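Local structure of SusD homolog (Bacteroides thetaiotaomicron VPI-5482, 3IHV) at residues A[30-38]-A[260-268]; A[276-284]-A[382-392]. The protein probably binds glycans at the outer membrane of a gut bacterium, as a SusD-family lipoprotein partnered with a transporter would. All coordinates share one frame; numbering follows the deposited sequence. Where two conformers were deposited one is given.

Overall arrangement
Both contacts meet around one sodium ion, their centres about 10 Å apart. Contact 1 (30-38 with 260-268) is the more buried, about 11 Å from the centre of the chain; contact 2 (276-284 with 382-392) lies about 16 Å out and is only partly buried. The first, 283 Å², is mostly van der Waals packing, with backbone carbonyls at the Phe265 ring and no direct hydrogen bond between the segments. The second buries 727 Å² between two irregular loops and adds backbone, hydroxyl and ammonium hydrogen bonds. The salt bridge Asp34-Arg279, a probable hydrogen bond from Ile263 N to Trp392 O and the shared sodium ion link them.

Contact 1: A[30-38]-A[260-268]; sequences TNTLDAMYG and LIEISFYSP. With NA (sodium ion), chain F; EDO (1,2-ethanediol), chain M; EDO (1,2-ethanediol), chain N.
Phe265 meets the 30-38 turn with the CE1-CZ side of its ring: Thr32 O lies at the ring edge, near its plane, 3.5 Å from CE1, while Gly38 CA approaches CZ obliquely, also at 3.5 Å. The ring reaches them because CG stands opposite the carbonyl carbon (chi1 -66°). Thr32 adds its CB, 3.7 Å from Phe265 CE1, and its methyl CG2 reaches Ser264 O; its hydroxyl turns instead to Arg29 O. Ile263, modelled in two conformers, fills the neighbouring place. In one of them its CG1 rests 3.8 Å from Tyr37 CB, the two side chains at about a right angle. A 1,2-ethanediol, probably from the crystallisation liquor, bridges the segments in this crystal: one hydroxyl accepts from Asn31 ND2 at 163°, the other from Ser264 N at 2.7 Å and 172°. Away from this packing, Phe265 O binds the sodium ion at 2.2 Å. The pairing joins the turn after helix 17-29 and the short helix 34-38 to the end of strand 259-263 and the residues just beyond it. The direct contact is packing, the hydroxyls of Thr32 and Tyr37 being satisfied by Arg29 O and Glu130, while Phe265 offers its ring to the turn and its carbonyl to the metal.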
loop_
_atom_site.group_PDB
_atom_site.type_symbol
_atom_site.label_atom_id
_atom_site.label_comp_id
_atom_site.label_asym_id
_atom_site.label_seq_id
_atom_site.Cartn_x
_atom_site.Cartn_y
_atom_site.Cartn_z
ATOM N N THR A 30 -4.098 7.805 13.074
ATOM C CA THR A 30 -3.920 6.354 13.232
ATOM C C THR A 30 -2.983 5.810 12.142
ATOM O O THR A 30 -2.098 4.955 12.400
ATOM C CB THR A 30 -5.258 5.604 13.192
ATOM O OG1 THR A 30 -6.230 6.304 13.972
ATOM C CG2 THR A 30 -5.105 4.197 13.750
ATOM N N ASN A 31 -3.142 6.340 10.928
ATOM C CA ASN A 31 -2.373 5.883 9.789
ATOM C C ASN A 31 -0.867 5.980 9.912
ATOM O O ASN A 31 -0.195 5.220 9.219
ATOM C CB ASN A 31 -2.808 6.610 8.498
ATOM C CG ASN A 31 -4.156 6.132 8.005
ATOM O OD1 ASN A 31 -4.530 4.971 8.219
ATOM N ND2 ASN A 31 -4.866 7.002 7.328
ATOM N N THR A 32 -0.365 6.896 10.735
ATOM C CA THR A 32 1.081 7.134 10.861
ATOM C C THR A 32 1.757 6.196 11.844
ATOM O O THR A 32 2.970 6.244 11.991
ATOM C CB THR A 32 1.413 8.607 11.224
ATOM O OG1 THR A 32 0.812 8.948 12.477
ATOM C CG2 THR A 32 0.943 9.559 10.096
ATOM N N LEU A 33 0.974 5.396 12.557
ATOM C CA LEU A 33 1.547 4.401 13.468
ATOM C C LEU A 33 2.464 3.412 12.741
ATOM O O LEU A 33 2.223 3.009 11.610
ATOM C CB LEU A 33 0.451 3.621 14.178
ATOM C CG LEU A 33 -0.360 4.377 15.255
ATOM C CD1 LEU A 33 -1.606 3.596 15.538
ATOM C CD2 LEU A 33 0.411 4.644 16.563
ATOM N N ASP A 34 3.478 2.966 13.475
ATOM C CA ASP A 34 4.413 1.984 12.988
ATOM C C ASP A 34 3.643 0.721 12.568
ATOM O O ASP A 34 3.909 0.135 11.524
ATOM C CB ASP A 34 5.417 1.710 14.122
ATOM C CG ASP A 34 6.757 1.137 13.644
ATOM O OD1 ASP A 34 7.395 1.717 12.745
ATOM O OD2 ASP A 34 7.194 0.125 14.228
ATOM N N ALA A 35 2.637 0.341 13.362
ATOM C CA ALA A 35 1.819 -0.829 13.083
ATOM C C ALA A 35 0.814 -0.648 11.949
ATOM O O ALA A 35 0.133 -1.592 11.543
ATOM C CB ALA A 35 1.076 -1.271 14.384
HETATM N N MSE A 36 0.676 0.584 11.477
HETATM C CA MSE A 36 -0.136 0.954 10.328
HETATM C C MSE A 36 0.844 1.278 9.181
HETATM O O MSE A 36 1.690 0.435 8.872
HETATM C CB MSE A 36 -1.067 2.120 10.690
HETATM C CG MSE A 36 -2.038 1.784 11.794
HETATM SE SE MSE A 36 -3.505 0.656 11.207
HETATM C CE MSE A 36 -4.449 1.936 10.054
ATOM N N TYR A 37 0.801 2.473 8.583
ATOM C CA TYR A 37 1.605 2.707 7.371
ATOM C C TYR A 37 3.035 3.158 7.616
ATOM O O TYR A 37 3.792 3.319 6.662
ATOM C CB TYR A 37 0.821 3.615 6.383
ATOM C CG TYR A 37 -0.502 2.974 6.018
ATOM C CD1 TYR A 37 -0.548 1.986 5.073
ATOM C CD2 TYR A 37 -1.682 3.307 6.689
ATOM C CE1 TYR A 37 -1.738 1.326 4.776
ATOM C CE2 TYR A 37 -2.884 2.666 6.382
ATOM C CZ TYR A 37 -2.900 1.681 5.454
ATOM O OH TYR A 37 -4.087 1.032 5.187
ATOM N N GLY A 38 3.422 3.388 8.877
ATOM C CA GLY A 38 4.798 3.737 9.142
ATOM C C GLY A 38 5.741 2.575 8.817
ATOM O O GLY A 38 6.912 2.809 8.477
ATOM N N LEU A 260 -4.142 9.836 -4.694
ATOM C CA LEU A 260 -5.492 9.770 -4.130
ATOM C C LEU A 260 -5.455 9.554 -2.593
ATOM O O LEU A 260 -5.995 10.373 -1.848
ATOM C CB LEU A 260 -6.266 8.679 -4.855
ATOM C CG LEU A 260 -6.450 8.920 -6.367
ATOM C CD1 LEU A 260 -7.218 7.722 -6.957
ATOM C CD2 LEU A 260 -7.155 10.241 -6.715
ATOM N N ILE A 261 -4.753 8.514 -2.137
ATOM C CA ILE A 261 -4.603 8.204 -0.732
ATOM C C ILE A 261 -3.104 8.135 -0.457
ATOM O O ILE A 261 -2.430 7.228 -0.910
ATOM C CB ILE A 261 -5.302 6.886 -0.314
ATOM C CG1 ILE A 261 -6.785 6.948 -0.690
ATOM C CG2 ILE A 261 -5.089 6.657 1.221
ATOM C CD1 ILE A 261 -7.565 5.618 -0.452
ATOM N N GLU A 262 -2.591 9.129 0.257
ATOM C CA GLU A 262 -1.192 9.193 0.546
ATOM C C GLU A 262 -1.085 9.570 2.017
ATOM O O GLU A 262 -1.776 10.487 2.472
ATOM C CB GLU A 262 -0.523 10.221 -0.396
ATOM C CG GLU A 262 0.995 10.367 -0.214
ATOM C CD GLU A 262 1.615 11.383 -1.146
ATOM O OE1 GLU A 262 0.865 12.086 -1.881
ATOM O OE2 GLU A 262 2.858 11.429 -1.172
ATOM N N ILE A 263 -0.237 8.840 2.749
ATOM C CA ILE A 263 -0.023 9.071 4.166
ATOM C C ILE A 263 1.129 10.039 4.319
ATOM O O ILE A 263 2.232 9.789 3.819
ATOM C CB ILE A 263 0.358 7.767 4.908
ATOM C CG1 ILE A 263 -0.554 6.622 4.495
ATOM C CG2 ILE A 263 0.365 7.989 6.440
ATOM C CD1 ILE A 263 -2.037 6.962 4.539
ATOM N N SER A 264 0.892 11.148 4.988
ATOM C CA SER A 264 1.933 12.136 5.218
ATOM C C SER A 264 2.651 11.899 6.537
ATOM O O SER A 264 2.028 11.804 7.605
ATOM C CB SER A 264 1.365 13.559 5.210
ATOM O OG SER A 264 2.339 14.497 5.625
ATOM N N PHE A 265 3.968 11.803 6.445
ATOM C CA PHE A 265 4.821 11.737 7.619
ATOM C C PHE A 265 5.649 13.008 7.669
ATOM O O PHE A 265 6.247 13.397 6.671
ATOM C CB PHE A 265 5.762 10.549 7.541
ATOM C CG PHE A 265 5.064 9.233 7.600
ATOM C CD1 PHE A 265 4.710 8.680 8.803
ATOM C CD2 PHE A 265 4.766 8.547 6.449
ATOM C CE1 PHE A 265 4.059 7.462 8.868
ATOM C CE2 PHE A 265 4.103 7.333 6.482
ATOM C CZ PHE A 265 3.747 6.768 7.714
ATOM N N TYR A 266 5.640 13.687 8.803
ATOM C CA TYR A 266 6.478 14.832 8.951
ATOM C C TYR A 266 6.640 15.235 10.390
ATOM O O TYR A 266 5.653 15.444 11.102
ATOM C CB TYR A 266 6.018 16.090 8.147
ATOM C CG TYR A 266 6.945 17.240 8.460
ATOM C CD1 TYR A 266 8.225 17.289 7.922
ATOM C CD2 TYR A 266 6.579 18.236 9.365
ATOM C CE1 TYR A 266 9.105 18.299 8.260
ATOM C CE2 TYR A 266 7.461 19.245 9.702
ATOM C CZ TYR A 266 8.714 19.273 9.142
ATOM O OH TYR A 266 9.598 20.286 9.490
ATOM N N SER A 267 7.900 15.383 10.793
ATOM C CA SER A 267 8.229 15.971 12.076
ATOM C C SER A 267 9.594 16.637 11.918
ATOM O O SER A 267 10.445 16.130 11.200
ATOM C CB SER A 267 8.264 14.932 13.198
ATOM O OG SER A 267 8.525 15.587 14.414
ATOM N N PRO A 268 9.798 17.800 12.548
ATOM C CA PRO A 268 11.156 18.379 12.496
ATOM C C PRO A 268 12.151 17.610 13.388
ATOM O O PRO A 268 13.369 17.740 13.235
ATOM C CB PRO A 268 10.972 19.789 13.073
ATOM C CG PRO A 268 9.690 19.705 13.888
ATOM C CD PRO A 268 8.819 18.686 13.197
HETATM NA NA NA F . 6.511 14.047 4.546
HETATM C C1 EDO M . -1.406 11.281 7.494
HETATM O O1 EDO M . -1.513 11.737 6.156
HETATM C C2 EDO M . -2.672 10.575 7.942
HETATM O O2 EDO M . -3.207 9.620 7.015
HETATM C C1 EDO N . -5.780 9.407 3.832
HETATM O O1 EDO N . -6.084 10.557 3.014
HETATM C C2 EDO N . -4.260 9.235 3.983
HETATM O O2 EDO N . -3.568 10.409 4.431
HETATM O O HOH W 1 4.497 15.267 4.129
HETATM O O HOH W 2 7.818 13.686 2.075
HETATM O O HOH W 3 7.840 15.955 4.535
#

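Contact 2: A[276-284]-A[382-392]; sequences PVGRIGKWN and FINNDKSNVNW. With NA (sodium ion), chain F; EDO (1,2-ethanediol), chain L.
Ser388 and Gly278 face each other as a single antiparallel hydrogen-bonded pair, and side chains pack on both sides of it along the chain. Gly278 N donates to Ser388 O at 3.2 Å, in the carbonyl plane; Ser388 N returns a bond to Gly278 O at 2.7 Å, bent to 140°. The Ser388 hydroxyl, held between backbone N and carbonyl carbon (chi1 74°), gives its proton to Ile280 O at 2.6 Å and accepts from Val390 N, closing an ST turn.

Beyond the bridge, Ile280 enters with both branches: CG2 lies 3.5 Å from Val390 CG1, and CD1 comes obliquely to Trp392 CE3, the side chains at roughly a right angle. On the other side of Gly278 in sequence, Val277 places CG2 beside the Lys387 CB-CG segment and CG1 against Phe382 CZ. Lys282 bends twice along its chain, laying its methylenes along the backbone of Asp386 and Lys387, and its NZ bonds Asn384 O at 2.8 Å, Ser297 O and a water. Asn384 OD1 accepts from Asp386 N and Lys387 N on opposite faces of its plane, the first bond making an Asx turn, the two together an Asx motif.

Lys387 CE sits 4.1 Å above the centre of the Arg279 guanidinium face, an aliphatic approach. The like-charge approach of Arg279 NH2 and Lys387 NZ (4.4 Å) is probably moderated by Asp34, which salt-bridges Arg279 NE, and by Asp386 nearby.

Asn389 O and Asn391 OD1 bind the sodium ion together with Phe265 O. Ser388 OG links Ile280 O to a turn that holds the ligand Asn389 and precedes Asn391, so loop packing and sodium binding are probably coupled.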
loop_
_atom_site.group_PDB
_atom_site.type_symbol
_atom_site.label_atom_id
_atom_site.label_comp_id
_atom_site.label_asym_id
_atom_site.label_seq_id
_atom_site.Cartn_x
_atom_site.Cartn_y
_atom_site.Cartn_z
ATOM N N PRO A 276 5.054 11.808 14.248
ATOM C CA PRO A 276 4.507 11.195 13.045
ATOM C C PRO A 276 5.532 11.065 11.922
ATOM O O PRO A 276 5.452 11.742 10.861
ATOM C CB PRO A 276 3.365 12.157 12.665
ATOM C CG PRO A 276 3.854 13.414 13.088
ATOM C CD PRO A 276 4.601 13.193 14.379
ATOM N N VAL A 277 6.495 10.183 12.156
ATOM C CA VAL A 277 7.546 9.853 11.186
ATOM C C VAL A 277 7.382 8.361 10.896
ATOM O O VAL A 277 6.814 7.617 11.719
ATOM C CB VAL A 277 8.929 10.173 11.722
ATOM C CG1 VAL A 277 9.070 11.685 11.891
ATOM C CG2 VAL A 277 9.244 9.432 13.046
ATOM N N GLY A 278 7.867 7.926 9.744
ATOM C CA GLY A 278 7.784 6.545 9.379
ATOM C C GLY A 278 9.123 5.992 8.955
ATOM O O GLY A 278 10.163 6.637 9.077
ATOM N N ARG A 279 9.080 4.781 8.430
ATOM C CA ARG A 279 10.283 4.082 7.990
ATOM C C ARG A 279 10.448 4.060 6.472
ATOM O O ARG A 279 11.274 3.325 5.944
ATOM C CB ARG A 279 10.246 2.658 8.535
ATOM C CG ARG A 279 10.188 2.591 10.065
ATOM C CD ARG A 279 10.348 1.185 10.513
ATOM N NE ARG A 279 9.994 0.976 11.917
ATOM C CZ ARG A 279 10.856 0.799 12.910
ATOM N NH1 ARG A 279 12.161 0.802 12.693
ATOM N NH2 ARG A 279 10.404 0.602 14.150
ATOM N N ILE A 280 9.676 4.881 5.768
ATOM C CA ILE A 280 9.677 4.869 4.299
ATOM C C ILE A 280 10.981 5.499 3.817
ATOM O O ILE A 280 11.427 6.539 4.343
ATOM C CB ILE A 280 8.454 5.583 3.693
ATOM C CG1 ILE A 280 7.112 5.214 4.393
ATOM C CG2 ILE A 280 8.416 5.345 2.183
ATOM C CD1 ILE A 280 6.769 3.715 4.524
ATOM N N GLY A 281 11.645 4.852 2.869
ATOM C CA GLY A 281 12.985 5.269 2.442
ATOM C C GLY A 281 14.092 4.828 3.410
ATOM O O GLY A 281 15.275 5.067 3.165
ATOM N N LYS A 282 13.719 4.171 4.514
ATOM C CA LYS A 282 14.686 3.696 5.488
ATOM C C LYS A 282 14.745 2.183 5.389
ATOM O O LYS A 282 15.662 1.635 4.787
ATOM C CB LYS A 282 14.302 4.182 6.905
ATOM C CG LYS A 282 14.083 5.720 6.986
ATOM C CD LYS A 282 15.274 6.523 6.531
ATOM C CE LYS A 282 16.405 6.514 7.525
ATOM N NZ LYS A 282 17.629 7.451 7.337
ATOM N N TRP A 283 13.721 1.505 5.899
ATOM C CA TRP A 283 13.688 0.061 5.871
ATOM C C TRP A 283 13.531 -0.464 4.434
ATOM O O TRP A 283 14.031 -1.541 4.083
ATOM C CB TRP A 283 12.525 -0.427 6.738
ATOM C CG TRP A 283 12.759 -1.735 7.421
ATOM C CD1 TRP A 283 13.260 -1.905 8.673
ATOM C CD2 TRP A 283 12.451 -3.054 6.929
ATOM N NE1 TRP A 283 13.295 -3.236 8.996
ATOM C CE2 TRP A 283 12.789 -3.964 7.948
ATOM C CE3 TRP A 283 11.925 -3.546 5.740
ATOM C CZ2 TRP A 283 12.638 -5.342 7.797
ATOM C CZ3 TRP A 283 11.767 -4.899 5.605
ATOM C CH2 TRP A 283 12.111 -5.782 6.637
ATOM N N ASN A 284 12.860 0.316 3.592
ATOM C CA ASN A 284 12.692 -0.056 2.188
ATOM C C ASN A 284 13.410 0.937 1.280
ATOM O O ASN A 284 13.030 1.143 0.130
ATOM C CB ASN A 284 11.222 -0.157 1.825
ATOM C CG ASN A 284 10.524 1.187 1.831
ATOM O OD1 ASN A 284 11.036 2.167 2.438
ATOM N ND2 ASN A 284 9.373 1.257 1.193
ATOM N N PHE A 382 15.885 16.098 10.509
ATOM C CA PHE A 382 16.564 15.323 11.504
ATOM C C PHE A 382 17.423 14.236 10.820
ATOM O O PHE A 382 17.173 13.832 9.678
ATOM C CB PHE A 382 15.558 14.747 12.490
ATOM C CG PHE A 382 14.543 13.832 11.845
ATOM C CD1 PHE A 382 14.838 12.509 11.618
ATOM C CD2 PHE A 382 13.307 14.300 11.492
ATOM C CE1 PHE A 382 13.931 11.676 11.046
ATOM C CE2 PHE A 382 12.367 13.453 10.914
ATOM C CZ PHE A 382 12.682 12.151 10.693
ATOM N N ILE A 383 18.447 13.795 11.539
ATOM C CA ILE A 383 19.306 12.709 11.101
ATOM C C ILE A 383 18.879 11.553 11.956
ATOM O O ILE A 383 18.895 11.660 13.189
ATOM C CB ILE A 383 20.776 13.037 11.373
ATOM C CG1 ILE A 383 21.194 14.237 10.515
ATOM C CG2 ILE A 383 21.690 11.794 11.151
ATOM C CD1 ILE A 383 22.654 14.627 10.677
ATOM N N ASN A 384 18.449 10.470 11.334
ATOM C CA ASN A 384 18.018 9.306 12.087
ATOM C C ASN A 384 18.283 8.079 11.221
ATOM O O ASN A 384 18.211 8.146 10.000
ATOM C CB ASN A 384 16.548 9.405 12.526
ATOM C CG ASN A 384 16.155 8.285 13.459
ATOM O OD1 ASN A 384 15.703 7.230 12.997
ATOM N ND2 ASN A 384 16.433 8.449 14.775
ATOM N N ASN A 385 18.631 6.970 11.840
ATOM C CA ASN A 385 18.955 5.781 11.052
ATOM C C ASN A 385 17.759 4.891 10.723
ATOM O O ASN A 385 17.891 3.908 9.987
ATOM C CB ASN A 385 20.020 4.958 11.780
ATOM C CG ASN A 385 21.373 5.689 11.888
ATOM O OD1 ASN A 385 21.660 6.621 11.138
ATOM N ND2 ASN A 385 22.215 5.245 12.826
ATOM N N ASP A 386 16.615 5.211 11.310
ATOM C CA ASP A 386 15.429 4.384 11.184
ATOM C C ASP A 386 14.176 5.056 10.647
ATOM O O ASP A 386 13.331 4.378 10.070
ATOM C CB ASP A 386 15.077 3.826 12.561
ATOM C CG ASP A 386 16.173 2.959 13.118
ATOM O OD1 ASP A 386 16.467 1.913 12.510
ATOM O OD2 ASP A 386 16.764 3.352 14.131
ATOM N N LYS A 387 14.049 6.363 10.860
ATOM C CA LYS A 387 12.814 7.060 10.521
ATOM C C LYS A 387 13.064 8.203 9.550
ATOM O O LYS A 387 14.186 8.704 9.441
ATOM C CB LYS A 387 12.139 7.623 11.778
ATOM C CG LYS A 387 11.860 6.665 12.957
ATOM C CD LYS A 387 11.058 5.467 12.544
ATOM C CE LYS A 387 10.304 4.839 13.737
ATOM N NZ LYS A 387 11.073 4.850 15.011
ATOM N N SER A 388 11.986 8.673 8.929
ATOM C CA SER A 388 12.085 9.726 7.942
ATOM C C SER A 388 10.777 10.493 7.842
ATOM O O SER A 388 9.785 10.104 8.428
ATOM C CB SER A 388 12.371 9.125 6.554
ATOM O OG SER A 388 11.196 8.499 6.024
ATOM N N ASN A 389 10.809 11.571 7.044
ATOM C CA ASN A 389 9.610 12.313 6.660
ATOM C C ASN A 389 9.109 11.900 5.267
ATOM O O ASN A 389 8.299 12.604 4.676
ATOM C CB ASN A 389 9.921 13.806 6.703
ATOM C CG ASN A 389 10.186 14.263 8.084
ATOM O OD1 ASN A 389 9.542 13.788 9.025
ATOM N ND2 ASN A 389 11.136 15.173 8.237
ATOM N N VAL A 390 9.531 10.762 4.734
ATOM C CA VAL A 390 9.069 10.294 3.437
ATOM C C VAL A 390 7.620 9.776 3.520
ATOM O O VAL A 390 7.254 9.044 4.442
ATOM C CB VAL A 390 9.992 9.202 2.836
ATOM C CG1 VAL A 390 9.439 8.658 1.500
ATOM C CG2 VAL A 390 11.428 9.749 2.669
ATOM N N ASN A 391 6.797 10.160 2.548
ATOM C CA ASN A 391 5.388 9.775 2.556
ATOM C C ASN A 391 5.111 8.417 1.935
ATOM O O ASN A 391 6.024 7.793 1.407
ATOM C CB ASN A 391 4.547 10.871 1.906
ATOM C CG ASN A 391 4.608 12.155 2.665
ATOM O OD1 ASN A 391 5.044 12.197 3.823
ATOM N ND2 ASN A 391 4.199 13.263 2.009
ATOM N N TRP A 392 3.864 7.973 2.053
ATOM C CA TRP A 392 3.450 6.649 1.564
ATOM C C TRP A 392 2.218 6.663 0.671
ATOM O O TRP A 392 1.104 6.979 1.120
ATOM C CB TRP A 392 3.208 5.664 2.727
ATOM C CG TRP A 392 2.969 4.293 2.201
ATOM C CD1 TRP A 392 1.802 3.590 2.211
ATOM C CD2 TRP A 392 3.939 3.451 1.591
ATOM N NE1 TRP A 392 1.976 2.372 1.598
ATOM C CE2 TRP A 392 3.276 2.251 1.202
ATOM C CE3 TRP A 392 5.281 3.625 1.253
ATOM C CZ2 TRP A 392 3.930 1.209 0.561
ATOM C CZ3 TRP A 392 5.945 2.592 0.630
ATOM C CH2 TRP A 392 5.269 1.391 0.284
HETATM NA NA NA F . 6.511 14.047 4.546
HETATM C C1 EDO L . 13.975 12.791 4.723
HETATM O O1 EDO L . 12.721 12.309 5.194
HETATM C C2 EDO L . 15.101 12.222 5.558
HETATM O O2 EDO L . 14.600 11.830 6.836
HETATM O O HOH W 4 15.898 9.836 7.649
HETATM O O HOH W 1 4.497 15.267 4.129
HETATM O O HOH W 2 7.818 13.686 2.075
HETATM O O HOH W 3 7.840 15.955 4.535
#